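PDB 6BN2: acetyl-CoA acetyltransferase from Elizabethkingia anophelis NUHP1, which probably catalyses acetyl transfer between two acetyl-CoA molecules, the reversible thiolase condensation that yields acetoacetyl-CoA and free coenzyme A. Local coordinates for residues 156-159 and 160-163; 82-85 and 86-89; 193-196 and 197-201; 267-270 and 271-275. One frame throughout, in Å; residues are numbered along the deposited sequence. Where two conformers were deposited one is given.

Contact 1: 156-159 and 160-163; sequences TDVY and SKQH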
ATOM      1  N   THR A 156      -8.884 -15.771  -2.135  1.00 16.04           N
ATOM      2  CA  THR A 156     -10.246 -15.917  -2.636  1.00 17.12           C
ATOM      3  C   THR A 156     -10.572 -14.759  -3.571  1.00 18.58           C
ATOM      4  O   THR A 156     -10.416 -13.591  -3.201  1.00 18.19           O
ATOM      5  CB  THR A 156     -11.252 -15.954  -1.486  1.00 19.85           C
ATOM      6  OG1 THR A 156     -10.982 -17.101  -0.670  1.00 21.15           O
ATOM      7  CG2 THR A 156     -12.667 -16.069  -2.025  1.00 23.29           C
ATOM      8  N   ASP A 157     -11.028 -15.079  -4.778  1.00 17.79           N
ATOM      9  CA  ASP A 157     -11.500 -14.033  -5.681  1.00 16.48           C
ATOM     10  C   ASP A 157     -12.791 -13.425  -5.142  1.00 17.74           C
ATOM     11  O   ASP A 157     -13.739 -14.146  -4.807  1.00 18.20           O
ATOM     12  CB  ASP A 157     -11.718 -14.613  -7.080  1.00 17.12           C
ATOM     13  CG  ASP A 157     -12.270 -13.584  -8.047  1.00 20.79           C
ATOM     14  OD1 ASP A 157     -11.577 -12.573  -8.304  1.00 19.94           O
ATOM     15  OD2 ASP A 157     -13.395 -13.787  -8.543  1.00 23.15           O
ATOM     16  N   VAL A 158     -12.834 -12.088  -5.063  1.00 17.17           N
ATOM     17  CA  VAL A 158     -13.993 -11.411  -4.479  1.00 17.88           C
ATOM     18  C   VAL A 158     -15.262 -11.708  -5.267  1.00 20.05           C
ATOM     19  O   VAL A 158     -16.326 -11.982  -4.690  1.00 21.64           O
ATOM     20  CB  VAL A 158     -13.748  -9.895  -4.404  1.00 17.81           C
ATOM     21  CG1 VAL A 158     -15.047  -9.181  -3.989  1.00 18.81           C
ATOM     22  CG2 VAL A 158     -12.613  -9.575  -3.423  1.00 16.77           C
ATOM     23  N   TYR A 159     -15.175 -11.658  -6.599  1.00 19.73           N
ATOM     24  CA  TYR A 159     -16.378 -11.592  -7.424  1.00 21.37           C
ATOM     25  C   TYR A 159     -17.017 -12.966  -7.578  1.00 22.08           C
ATOM     26  O   TYR A 159     -18.251 -13.086  -7.563  1.00 25.00           O
ATOM     27  CB  TYR A 159     -16.005 -10.938  -8.766  1.00 22.15           C
ATOM     28  CG  TYR A 159     -15.127  -9.749  -8.441  1.00 21.08           C
ATOM     29  CD1 TYR A 159     -15.681  -8.578  -7.924  1.00 23.91           C
ATOM     30  CD2 TYR A 159     -13.742  -9.843  -8.519  1.00 21.77           C
ATOM     31  CE1 TYR A 159     -14.879  -7.506  -7.534  1.00 21.46           C
ATOM     32  CE2 TYR A 159     -12.926  -8.775  -8.131  1.00 19.39           C
ATOM     33  CZ  TYR A 159     -13.510  -7.617  -7.642  1.00 20.13           C
ATOM     34  OH  TYR A 159     -12.718  -6.578  -7.241  1.00 20.98           O
ATOM     35  N   SER A 160     -16.194 -14.010  -7.678  1.00 21.32           N
ATOM     36  CA  SER A 160     -16.699 -15.375  -7.781  1.00 24.48           C
ATOM     37  C   SER A 160     -16.794 -16.083  -6.438  1.00 25.19           C
ATOM     38  O   SER A 160     -17.476 -17.108  -6.346  1.00 25.65           O
ATOM     39  CB  SER A 160     -15.797 -16.195  -8.699  1.00 24.90           C
ATOM     40  OG  SER A 160     -14.530 -16.366  -8.085  1.00 23.55           O
ATOM     41  N   LYS A 161     -16.118 -15.569  -5.408  1.00 22.64           N
ATOM     42  CA  LYS A 161     -15.991 -16.215  -4.103  1.00 22.32           C
ATOM     43  C   LYS A 161     -15.296 -17.570  -4.203  1.00 26.64           C
ATOM     44  O   LYS A 161     -15.455 -18.424  -3.326  1.00 31.56           O
ATOM     45  CB  LYS A 161     -17.354 -16.350  -3.408  1.00 26.56           C
ATOM     46  CG  LYS A 161     -17.887 -15.012  -2.892  1.00 34.47           C
ATOM     47  CD  LYS A 161     -16.834 -14.346  -1.995  1.00 44.74           C
ATOM     48  CE  LYS A 161     -17.340 -13.068  -1.323  1.00 51.18           C
ATOM     49  NZ  LYS A 161     -17.089 -11.853  -2.146  1.00 43.36           N
ATOM     50  N   GLN A 162     -14.507 -17.772  -5.248  1.00 24.60           N
ATOM     51  CA  GLN A 162     -13.769 -19.012  -5.431  1.00 22.85           C
ATOM     52  C   GLN A 162     -12.279 -18.783  -5.209  1.00 20.42           C
ATOM     53  O   GLN A 162     -11.770 -17.672  -5.335  1.00 23.24           O
ATOM     54  CB  GLN A 162     -14.018 -19.584  -6.821  1.00 25.02           C
ATOM     55  CG  GLN A 162     -15.472 -19.967  -7.014  1.00 27.45           C
ATOM     56  CD  GLN A 162     -15.689 -20.741  -8.278  1.00 40.02           C
ATOM     57  OE1 GLN A 162     -14.905 -21.628  -8.615  1.00 42.67           O
ATOM     58  NE2 GLN A 162     -16.761 -20.411  -9.001  1.00 43.26           N
ATOM     59  N   HIS A 163     -11.593 -19.868  -4.863  1.00 21.68           N
ATOM     60  CA  HIS A 163     -10.155 -19.853  -4.622  0.62 20.94           C
ATOM     61  C   HIS A 163      -9.405 -19.606  -5.926  1.00 20.54           C
ATOM     62  O   HIS A 163      -9.870 -19.990  -7.006  1.00 23.55           O
ATOM     63  CB  HIS A 163      -9.730 -21.201  -4.017  0.62 22.56           C
ATOM     64  CG  HIS A 163      -8.347 -21.223  -3.433  0.62 20.40           C
ATOM     65  ND1 HIS A 163      -7.207 -21.139  -4.204  0.62 18.14           N
ATOM     66  CD2 HIS A 163      -7.923 -21.399  -2.155  0.62 21.00           C
ATOM     67  CE1 HIS A 163      -6.142 -21.212  -3.428  0.62 16.78           C
ATOM     68  NE2 HIS A 163      -6.549 -21.385  -2.179  0.62 20.53           N
TER

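Contact 2: 82-85 and 86-89; sequences GLPN and TTPT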
ATOM      1  N   GLY A  82      17.844  -0.815  10.624  1.00 15.07           N
ATOM      2  CA  GLY A  82      18.821   0.182  10.984  1.00 17.98           C
ATOM      3  C   GLY A  82      18.730   1.481  10.220  1.00 17.22           C
ATOM      4  O   GLY A  82      19.638   2.315  10.350  1.00 18.08           O
ATOM      5  N   LEU A  83      17.695   1.666   9.398  1.00 15.88           N
ATOM      6  CA  LEU A  83      17.480   2.977   8.800  1.00 13.82           C
ATOM      7  C   LEU A  83      17.070   3.958   9.893  1.00 16.62           C
ATOM      8  O   LEU A  83      16.424   3.567  10.872  1.00 17.15           O
ATOM      9  CB  LEU A  83      16.407   2.915   7.720  1.00 13.11           C
ATOM     10  CG  LEU A  83      16.872   2.157   6.461  1.00 16.36           C
ATOM     11  CD1 LEU A  83      15.725   1.837   5.524  1.00 16.42           C
ATOM     12  CD2 LEU A  83      17.895   3.006   5.722  1.00 23.15           C
ATOM     13  N   PRO A  84      17.444   5.227   9.766  1.00 16.57           N
ATOM     14  CA  PRO A  84      17.128   6.194  10.825  1.00 14.25           C
ATOM     15  C   PRO A  84      15.648   6.561  10.838  1.00 14.18           C
ATOM     16  O   PRO A  84      14.917   6.336   9.875  1.00 15.32           O
ATOM     17  CB  PRO A  84      17.994   7.407  10.470  1.00 17.98           C
ATOM     18  CG  PRO A  84      18.178   7.317   9.000  1.00 17.31           C
ATOM     19  CD  PRO A  84      18.305   5.816   8.726  1.00 17.14           C
ATOM     20  N   ASN A  85      15.228   7.160  11.962  1.00 14.69           N
ATOM     21  CA  ASN A  85      13.833   7.578  12.108  1.00 14.49           C
ATOM     22  C   ASN A  85      13.493   8.782  11.242  1.00 18.21           C
ATOM     23  O   ASN A  85      12.345   9.253  11.281  1.00 16.66           O
ATOM     24  CB  ASN A  85      13.524   7.842  13.596  1.00 16.40           C
ATOM     25  CG  ASN A  85      14.326   8.995  14.200  1.00 16.92           C
ATOM     26  OD1 ASN A  85      14.772   9.912  13.511  1.00 20.47           O
ATOM     27  ND2 ASN A  85      14.487   8.959  15.519  1.00 19.41           N
ATOM     28  N   THR A  86      14.449   9.279  10.460  1.00 15.21           N
ATOM     29  CA  THR A  86      14.196  10.322   9.476  1.00 16.02           C
ATOM     30  C   THR A  86      13.806   9.751   8.112  1.00 14.72           C
ATOM     31  O   THR A  86      13.628  10.521   7.162  1.00 17.30           O
ATOM     32  CB  THR A  86      15.430  11.238   9.359  1.00 16.70           C
ATOM     33  OG1 THR A  86      16.605  10.433   9.133  1.00 19.21           O
ATOM     34  CG2 THR A  86      15.627  12.042  10.657  1.00 16.56           C
ATOM     35  N   THR A  87      13.661   8.426   7.995  1.00 14.09           N
ATOM     36  CA  THR A  87      13.345   7.772   6.724  1.00 12.76           C
ATOM     37  C   THR A  87      11.840   7.603   6.539  1.00 12.10           C
ATOM     38  O   THR A  87      11.221   6.824   7.281  1.00 14.32           O
ATOM     39  CB  THR A  87      13.999   6.395   6.657  1.00 14.85           C
ATOM     40  OG1 THR A  87      15.363   6.491   7.089  1.00 16.90           O
ATOM     41  CG2 THR A  87      13.957   5.852   5.221  1.00 14.50           C
ATOM     42  N   PRO A  88      11.230   8.235   5.533  1.00 12.03           N
ATOM     43  CA  PRO A  88       9.819   7.930   5.214  1.00 11.39           C
ATOM     44  C   PRO A  88       9.639   6.492   4.741  1.00 11.48           C
ATOM     45  O   PRO A  88      10.533   5.905   4.125  1.00 14.42           O
ATOM     46  CB  PRO A  88       9.491   8.913   4.082  1.00 12.77           C
ATOM     47  CG  PRO A  88      10.484  10.055   4.297  1.00 13.93           C
ATOM     48  CD  PRO A  88      11.755   9.333   4.707  1.00 14.50           C
ATOM     49  N   THR A  89       8.446   5.933   4.992  1.00 12.00           N
ATOM     50  CA  THR A  89       8.172   4.546   4.597  1.00 11.02           C
ATOM     51  C   THR A  89       6.702   4.372   4.219  1.00 12.33           C
ATOM     52  O   THR A  89       5.823   4.997   4.821  1.00 14.26           O
ATOM     53  CB  THR A  89       8.487   3.544   5.733  1.00 15.13           C
ATOM     54  OG1 THR A  89       7.619   3.805   6.842  1.00 15.52           O
ATOM     55  CG2 THR A  89       9.930   3.669   6.230  1.00 13.13           C
TER

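Contact 3: 193-196 and 197-201; sequences SAKA and WSEGK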
ATOM      1  N   SER A 193      15.521 -25.873  -9.239  1.00 16.06           N
ATOM      2  CA  SER A 193      15.795 -25.227  -7.956  1.00 14.75           C
ATOM      3  C   SER A 193      16.918 -25.947  -7.222  1.00 16.69           C
ATOM      4  O   SER A 193      17.837 -25.315  -6.688  1.00 17.54           O
ATOM      5  CB  SER A 193      14.531 -25.218  -7.095  1.00 18.01           C
ATOM      6  OG  SER A 193      13.508 -24.424  -7.711  1.00 18.01           O
ATOM      7  N   ALA A 194      16.834 -27.273  -7.155  1.00 17.41           N
ATOM      8  CA  ALA A 194      17.878 -28.037  -6.475  1.00 19.45           C
ATOM      9  C   ALA A 194      19.219 -27.878  -7.179  1.00 21.95           C
ATOM     10  O   ALA A 194      20.268 -27.771  -6.524  1.00 20.29           O
ATOM     11  CB  ALA A 194      17.476 -29.508  -6.398  1.00 19.87           C
ATOM     12  N   LYS A 195      19.207 -27.866  -8.516  1.00 18.10           N
ATOM     13  CA  LYS A 195      20.449 -27.722  -9.269  1.00 19.34           C
ATOM     14  C   LYS A 195      21.072 -26.348  -9.040  1.00 21.30           C
ATOM     15  O   LYS A 195      22.281 -26.236  -8.800  1.00 20.30           O
ATOM     16  CB  LYS A 195      20.182 -27.965 -10.758  1.00 24.21           C
ATOM     17  CG  LYS A 195      21.393 -27.782 -11.668  1.00 31.07           C
ATOM     18  CD  LYS A 195      20.974 -28.041 -13.121  1.00 41.06           C
ATOM     19  CE  LYS A 195      22.156 -28.061 -14.075  1.00 56.80           C
ATOM     20  NZ  LYS A 195      22.580 -26.688 -14.456  1.00 64.16           N
ATOM     21  N   ALA A 196      20.263 -25.284  -9.107  1.00 17.38           N
ATOM     22  CA  ALA A 196      20.815 -23.944  -8.920  1.00 16.31           C
ATOM     23  C   ALA A 196      21.370 -23.774  -7.509  1.00 17.13           C
ATOM     24  O   ALA A 196      22.459 -23.208  -7.323  1.00 16.78           O
ATOM     25  CB  ALA A 196      19.743 -22.881  -9.220  1.00 16.26           C
ATOM     26  N   TRP A 197      20.664 -24.301  -6.503  1.00 16.16           N
ATOM     27  CA  TRP A 197      21.198 -24.249  -5.145  1.00 19.76           C
ATOM     28  C   TRP A 197      22.528 -24.989  -5.059  1.00 19.36           C
ATOM     29  O   TRP A 197      23.488 -24.488  -4.457  1.00 18.69           O
ATOM     30  CB  TRP A 197      20.188 -24.818  -4.134  1.00 18.82           C
ATOM     31  CG  TRP A 197      19.297 -23.727  -3.570  1.00 16.97           C
ATOM     32  CD1 TRP A 197      17.988 -23.476  -3.880  1.00 16.97           C
ATOM     33  CD2 TRP A 197      19.690 -22.713  -2.633  1.00 17.44           C
ATOM     34  NE1 TRP A 197      17.539 -22.377  -3.171  1.00 16.91           N
ATOM     35  CE2 TRP A 197      18.565 -21.897  -2.399  1.00 15.32           C
ATOM     36  CE3 TRP A 197      20.881 -22.440  -1.947  1.00 19.97           C
ATOM     37  CZ2 TRP A 197      18.602 -20.805  -1.530  1.00 16.88           C
ATOM     38  CZ3 TRP A 197      20.921 -21.366  -1.088  1.00 19.89           C
ATOM     39  CH2 TRP A 197      19.789 -20.566  -0.873  1.00 18.50           C
ATOM     40  N   SER A 198      22.620 -26.159  -5.701  1.00 18.72           N
ATOM     41  CA  SER A 198      23.843 -26.953  -5.602  1.00 18.93           C
ATOM     42  C   SER A 198      25.009 -26.301  -6.335  1.00 20.26           C
ATOM     43  O   SER A 198      26.175 -26.568  -6.007  1.00 20.95           O
ATOM     44  CB  SER A 198      23.603 -28.355  -6.164  1.00 23.47           C
ATOM     45  OG  SER A 198      23.675 -28.351  -7.586  1.00 27.28           O
ATOM     46  N   GLU A 199      24.726 -25.485  -7.342  1.00 24.08           N
ATOM     47  CA  GLU A 199      25.736 -24.792  -8.125  1.00 24.77           C
ATOM     48  C   GLU A 199      26.159 -23.464  -7.512  1.00 23.64           C
ATOM     49  O   GLU A 199      27.001 -22.777  -8.096  1.00 26.03           O
ATOM     50  CB  GLU A 199      25.226 -24.552  -9.558  1.00 24.71           C
ATOM     51  CG  GLU A 199      25.141 -25.816 -10.373  1.00 26.79           C
ATOM     52  CD  GLU A 199      24.394 -25.623 -11.680  1.00 30.56           C
ATOM     53  OE1 GLU A 199      24.558 -26.468 -12.567  1.00 36.45           O
ATOM     54  OE2 GLU A 199      23.628 -24.639 -11.800  1.00 35.15           O
ATOM     55  N   GLY A 200      25.619 -23.096  -6.354  1.00 22.31           N
ATOM     56  CA  GLY A 200      25.956 -21.828  -5.752  1.00 21.54           C
ATOM     57  C   GLY A 200      25.251 -20.643  -6.364  1.00 20.69           C
ATOM     58  O   GLY A 200      25.613 -19.500  -6.067  1.00 21.11           O
ATOM     59  N   LYS A 201      24.218 -20.877  -7.174  1.00 19.31           N
ATOM     60  CA  LYS A 201      23.592 -19.791  -7.914  0.55 19.12           C
ATOM     61  C   LYS A 201      22.649 -18.942  -7.079  1.00 19.96           C
ATOM     62  O   LYS A 201      22.185 -17.913  -7.582  1.00 19.55           O
ATOM     63  CB  LYS A 201      22.859 -20.355  -9.132  0.55 18.55           C
ATOM     64  CG  LYS A 201      23.839 -20.786 -10.221  0.55 20.36           C
ATOM     65  CD  LYS A 201      23.115 -21.364 -11.425  0.55 25.33           C
ATOM     66  CE  LYS A 201      24.062 -21.528 -12.602  0.55 27.29           C
ATOM     67  NZ  LYS A 201      23.362 -22.050 -13.808  0.55 29.34           N
TER
HETATM   68  O   HOH W   1      21.567 -24.304 -13.457  1.00 48.58           O

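Contact 4: 267-270 and 271-275; sequences MSKE and KMESL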
ATOM      1  N   MET A 267      18.972   3.769  -7.381  1.00 15.76           N
ATOM      2  CA  MET A 267      19.655   5.054  -7.341  1.00 16.63           C
ATOM      3  C   MET A 267      19.630   5.714  -8.705  1.00 18.03           C
ATOM      4  O   MET A 267      19.602   5.044  -9.741  1.00 17.29           O
ATOM      5  CB  MET A 267      21.129   4.932  -6.929  1.00 18.45           C
ATOM      6  CG  MET A 267      21.345   4.749  -5.456  1.00 20.17           C
ATOM      7  SD  MET A 267      23.079   4.684  -5.042  1.00 19.40           S
ATOM      8  CE  MET A 267      22.920   4.239  -3.301  1.00 21.49           C
ATOM      9  N   SER A 268      19.697   7.041  -8.682  1.00 17.27           N
ATOM     10  CA  SER A 268      20.018   7.799  -9.880  1.00 17.53           C
ATOM     11  C   SER A 268      21.478   7.586 -10.278  1.00 18.33           C
ATOM     12  O   SER A 268      22.323   7.161  -9.480  1.00 19.03           O
ATOM     13  CB  SER A 268      19.775   9.288  -9.652  1.00 18.84           C
ATOM     14  OG  SER A 268      20.716   9.800  -8.717  1.00 18.42           O
ATOM     15  N   LYS A 269      21.772   7.910 -11.538  1.00 19.73           N
ATOM     16  CA  LYS A 269      23.151   7.866 -12.023  1.00 21.57           C
ATOM     17  C   LYS A 269      24.050   8.773 -11.198  1.00 23.08           C
ATOM     18  O   LYS A 269      25.151   8.384 -10.784  1.00 24.95           O
ATOM     19  CB  LYS A 269      23.185   8.267 -13.497  1.00 23.66           C
ATOM     20  CG  LYS A 269      24.592   8.303 -14.114  1.00 29.95           C
ATOM     21  CD  LYS A 269      24.499   8.420 -15.630  1.00 36.95           C
ATOM     22  CE  LYS A 269      25.872   8.544 -16.271  1.00 46.17           C
ATOM     23  NZ  LYS A 269      26.483   9.864 -15.971  1.00 55.00           N
ATOM     24  N   GLU A 270      23.594  10.004 -10.949  1.00 21.04           N
ATOM     25  CA  GLU A 270      24.419  10.965 -10.236  1.00 26.14           C
ATOM     26  C   GLU A 270      24.744  10.470  -8.833  1.00 22.44           C
ATOM     27  O   GLU A 270      25.889  10.561  -8.383  1.00 23.19           O
ATOM     28  CB  GLU A 270      23.704  12.316 -10.201  1.00 33.66           C
ATOM     29  CG  GLU A 270      24.449  13.415  -9.495  1.00 52.31           C
ATOM     30  CD  GLU A 270      23.648  14.704  -9.453  1.00 67.32           C
ATOM     31  OE1 GLU A 270      22.643  14.804 -10.192  1.00 72.86           O
ATOM     32  OE2 GLU A 270      24.015  15.609  -8.677  1.00 72.03           O
ATOM     33  N   LYS A 271      23.752   9.895  -8.145  1.00 21.10           N
ATOM     34  CA  LYS A 271      23.983   9.436  -6.777  1.00 19.14           C
ATOM     35  C   LYS A 271      24.909   8.224  -6.741  1.00 20.85           C
ATOM     36  O   LYS A 271      25.840   8.179  -5.927  1.00 22.11           O
ATOM     37  CB  LYS A 271      22.641   9.132  -6.101  1.00 19.58           C
ATOM     38  CG  LYS A 271      22.734   8.532  -4.697  1.00 21.47           C
ATOM     39  CD  LYS A 271      23.491   9.390  -3.683  1.00 25.62           C
ATOM     40  CE  LYS A 271      22.787  10.691  -3.323  1.00 30.81           C
ATOM     41  NZ  LYS A 271      23.418  11.338  -2.117  1.00 29.80           N
ATOM     42  N   MET A 272      24.688   7.231  -7.608  1.00 19.38           N
ATOM     43  CA  MET A 272      25.565   6.061  -7.535  1.00 22.00           C
ATOM     44  C   MET A 272      26.998   6.417  -7.913  1.00 21.12           C
ATOM     45  O   MET A 272      27.939   5.895  -7.308  1.00 24.55           O
ATOM     46  CB  MET A 272      25.033   4.914  -8.405  1.00 23.67           C
ATOM     47  CG  MET A 272      25.283   5.048  -9.874  1.00 29.85           C
ATOM     48  SD  MET A 272      24.496   3.698 -10.795  1.00 28.09           S
ATOM     49  CE  MET A 272      25.086   4.137 -12.440  1.00 26.92           C
ATOM     50  N   GLU A 273      27.192   7.352  -8.846  1.00 23.05           N
ATOM     51  CA  GLU A 273      28.553   7.725  -9.210  1.00 24.96           C
ATOM     52  C   GLU A 273      29.220   8.535  -8.103  1.00 27.14           C
ATOM     53  O   GLU A 273      30.420   8.371  -7.850  1.00 29.03           O
ATOM     54  CB  GLU A 273      28.558   8.486 -10.541  1.00 26.01           C
ATOM     55  CG  GLU A 273      28.243   7.573 -11.711  1.00 29.65           C
ATOM     56  CD  GLU A 273      28.225   8.276 -13.054  1.00 37.88           C
ATOM     57  OE1 GLU A 273      28.431   9.503 -13.096  1.00 40.07           O
ATOM     58  OE2 GLU A 273      28.004   7.589 -14.071  1.00 41.46           O
ATOM     59  N   SER A 274      28.457   9.394  -7.415  1.00 24.21           N
ATOM     60  CA  SER A 274      29.035  10.154  -6.312  1.00 27.94           C
ATOM     61  C   SER A 274      29.474   9.239  -5.174  1.00 26.87           C
ATOM     62  O   SER A 274      30.410   9.570  -4.437  1.00 29.29           O
ATOM     63  CB  SER A 274      28.035  11.201  -5.807  1.00 26.26           C
ATOM     64  OG  SER A 274      26.982  10.585  -5.091  1.00 34.06           O
ATOM     65  N   LEU A 275      28.822   8.086  -5.023  1.00 25.08           N
ATOM     66  CA  LEU A 275      29.160   7.109  -3.998  1.00 24.40           C
ATOM     67  C   LEU A 275      30.162   6.068  -4.474  1.00 28.32           C
ATOM     68  O   LEU A 275      30.555   5.209  -3.683  1.00 33.41           O
ATOM     69  CB  LEU A 275      27.885   6.401  -3.505  1.00 25.74           C
ATOM     70  CG  LEU A 275      26.900   7.318  -2.784  1.00 25.34           C
ATOM     71  CD1 LEU A 275      25.577   6.593  -2.575  1.00 25.38           C
ATOM     72  CD2 LEU A 275      27.491   7.783  -1.452  1.00 27.47           C
TER

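Contact 1: 156-159 and 160-163
Two donors of Ser-160 converge on one carboxylate oxygen of Asp-157. The hydroxyl OG of Ser-160 lies 2.9 Å from OD2 of Asp-157 and takes the anti lone pair, whereas the backbone N of Ser-160 donates to the same oxygen from above the carboxylate plane. With CG of Asp-157 anti to the backbone N (chi1 177°), the carboxylate lies on the carbonyl side, toward Ser-160. Ser-160 OG is also an acceptor: N of Gln-162 donates to it at 3.2 Å, forming an ST turn.

Backbone bonds close the reversal. Asp-157 N reaches Gln-162 O at 2.8 Å, beside the single bridge of Thr-156 with His-163; Lys-161 N adds a weak bond to Asp-157 O. The lysine chain, bent at chi2 and chi4, curls back so that NZ meets Val-158 O at 2.7 Å, in the carbonyl plane and on a lone pair.

Van der Waals contact is slight: the methyl CG2 of Thr-156 rests 3.7 Å from the backbone C of Lys-161, while Val-158 and Tyr-159 pack on Gln-76 of the second subunit. Polar bonds thus hold this loop between helices 149-155 and 169-174, and one N-H and one O-H, both from Ser-160, probably stabilise the negative charge of Asp-157.

Contact 2: 82-85 and 86-89
Thr-87 grips the carbonyl of Pro-84 twice. Its backbone N donates to Pro-84 O at 3.1 Å, the bond that closes a type I beta turn from Pro-84 to Thr-87, and its hydroxyl OG1 donates to Pro-84 O at 2.8 Å. Both donors come from the same face of the carbonyl plane, the hydroxyl tilted 27° from it and the N-H higher above it. OG1 of Thr-87 stands beside its own backbone N (chi1 -46°), which lets one residue supply both bonds. This is the tight part of the contact: the same OG1 also rests against CD of the Pro-84 ring at 3.4 Å and lies 3.8 Å from CB of Leu-83, so carbon of both residues that lead into the turn borders the hydroxyl.

The corner of the turn is looser. Thr-86 crosses the Pro-84 ring at about a right angle, its OG1 3.5 Å from CG of the proline, and its methyl CG2 meets OD1 of Asn-85 at 3.7 Å. These are van der Waals contacts at an exposed corner, where the second subunit approaches: Asn-85 packs on Ala-292 and Thr-86 on Lys-302 of that chain.

On the inner side Leu-83 is buried among Ile-42 and Leu-46 of helix 34-48, Ala-78 of helix 73-80 and Val-59 of strand 59-62. Thr-87 also touches Val-59, and its carbonyl receives a bond from Lys-75. The turn therefore links the end of helix 73-80 to strand 89-93, an outermost strand of the mixed sheet within this chain.

Contact 3: 193-196 and 197-201
Lys-195 and Glu-199, one helical turn apart, meet through a short salt bridge, NZ of Lys-195 to OE1 of Glu-199 at 2.7 Å. The lysine runs extended from a CG anti to the backbone N (chi1 177°) and bends only at chi4, which turns the ammonium onto the syn side of the carboxylate, 19° out of its plane. The glutamate is extended beyond CG and crosses the lysine obliquely. Lys-201 is also extended beyond CG; in the conformer given, its NZ makes a weak salt bridge of 3.3 Å to OE2 of Glu-199, and a water bonded to Lys-195 NZ and Glu-199 OE2 also reaches it.

Ser-198 OG, set between backbone N and carbonyl carbon (chi1 80°), turns back to donate to Lys-195 O at 2.8 Å, an oxygen that also accepts from Glu-199 N. The indole of Trp-197 lies on another side of the helix; the edge of its ring, at CD1, lies 3.4 Å from Ser-193 O, while NE1 bonds Asp-224 and the ring stacks on Tyr-227. At the helix end, CB of Ala-196 touches CB of Lys-201 at 4.0 Å.

The chain leaves helix 179-198 at Gly-200, whose positive phi accompanies the bonds Lys-201 N to Ala-196 O and Gly-200 N to Trp-197 O: a Schellman motif, with a salt-bridge network across the helix end.

Contact 4: 267-270 and 271-275
Met-267 places CG beside its backbone N (chi1 -78°) and then runs straight, carrying SD and CE along the following helix, past Lys-271 and Met-272 to Leu-275. SD lies 3.9 Å from CG of Lys-271 and also from CB of Met-272, and CE meets CD1 of Leu-275 at 3.6 Å, the two side chains crossing at about a right angle. Ser-268 instead holds OG between backbone N and carbonyl carbon (chi1 68°), where it accepts from N of Lys-271 at 3.1 Å in a fairly straight bond (158° at the hydrogen). The same hydroxyl is also hydrogen-bonded to OE1 of Glu-116, which helps fix its rotation.

On the outer side Lys-269 extends and bends at chi4 to bring NZ within 3.3 Å of OE2 of Glu-273, a salt bridge whose second contact, to OE1, is weak. Lys-271, kinked at chi2 and chi3, sends its own ammonium away to a salt bridge with Glu-55. At the far end OG of Ser-274 donates to Lys-271 O at 2.8 Å, sharing that carbonyl with N of Leu-275.

Met-267 and Met-272 also pack on Val-15 of strand 12-24, which lies beside strand 258-268 in the mixed sheet. Strand 258-268 leads into helix 269-274 with Ser-268 at the N-cap, its bond from Lys-271 N being a capping bond at a strand-to-helix junction of the thiolase fold.

In the fold
The four contacts are separate along the chain. Contacts 2 and 4 lie on the same side of the chain's centre, about 20 Å apart between centres and about 10 Å between nearest atoms. Contact 1 is on the opposite side from contacts 3 and 4, its centre about 37 Å and about 45 Å from theirs; contacts 1 and 2 both touch the second subunit. Contacts 1 and 3 come closest to the predicted active site: the side chains of His-163 and Ser-193 are about 10 Å and 12 Å from that of His-356. The His-163 side chain is also about 7 Å from that of Ala-254, a calcium-site residue, and that of Ser-198 about 5 Å from a bound calcium ion; contacts 2 and 4 are remote.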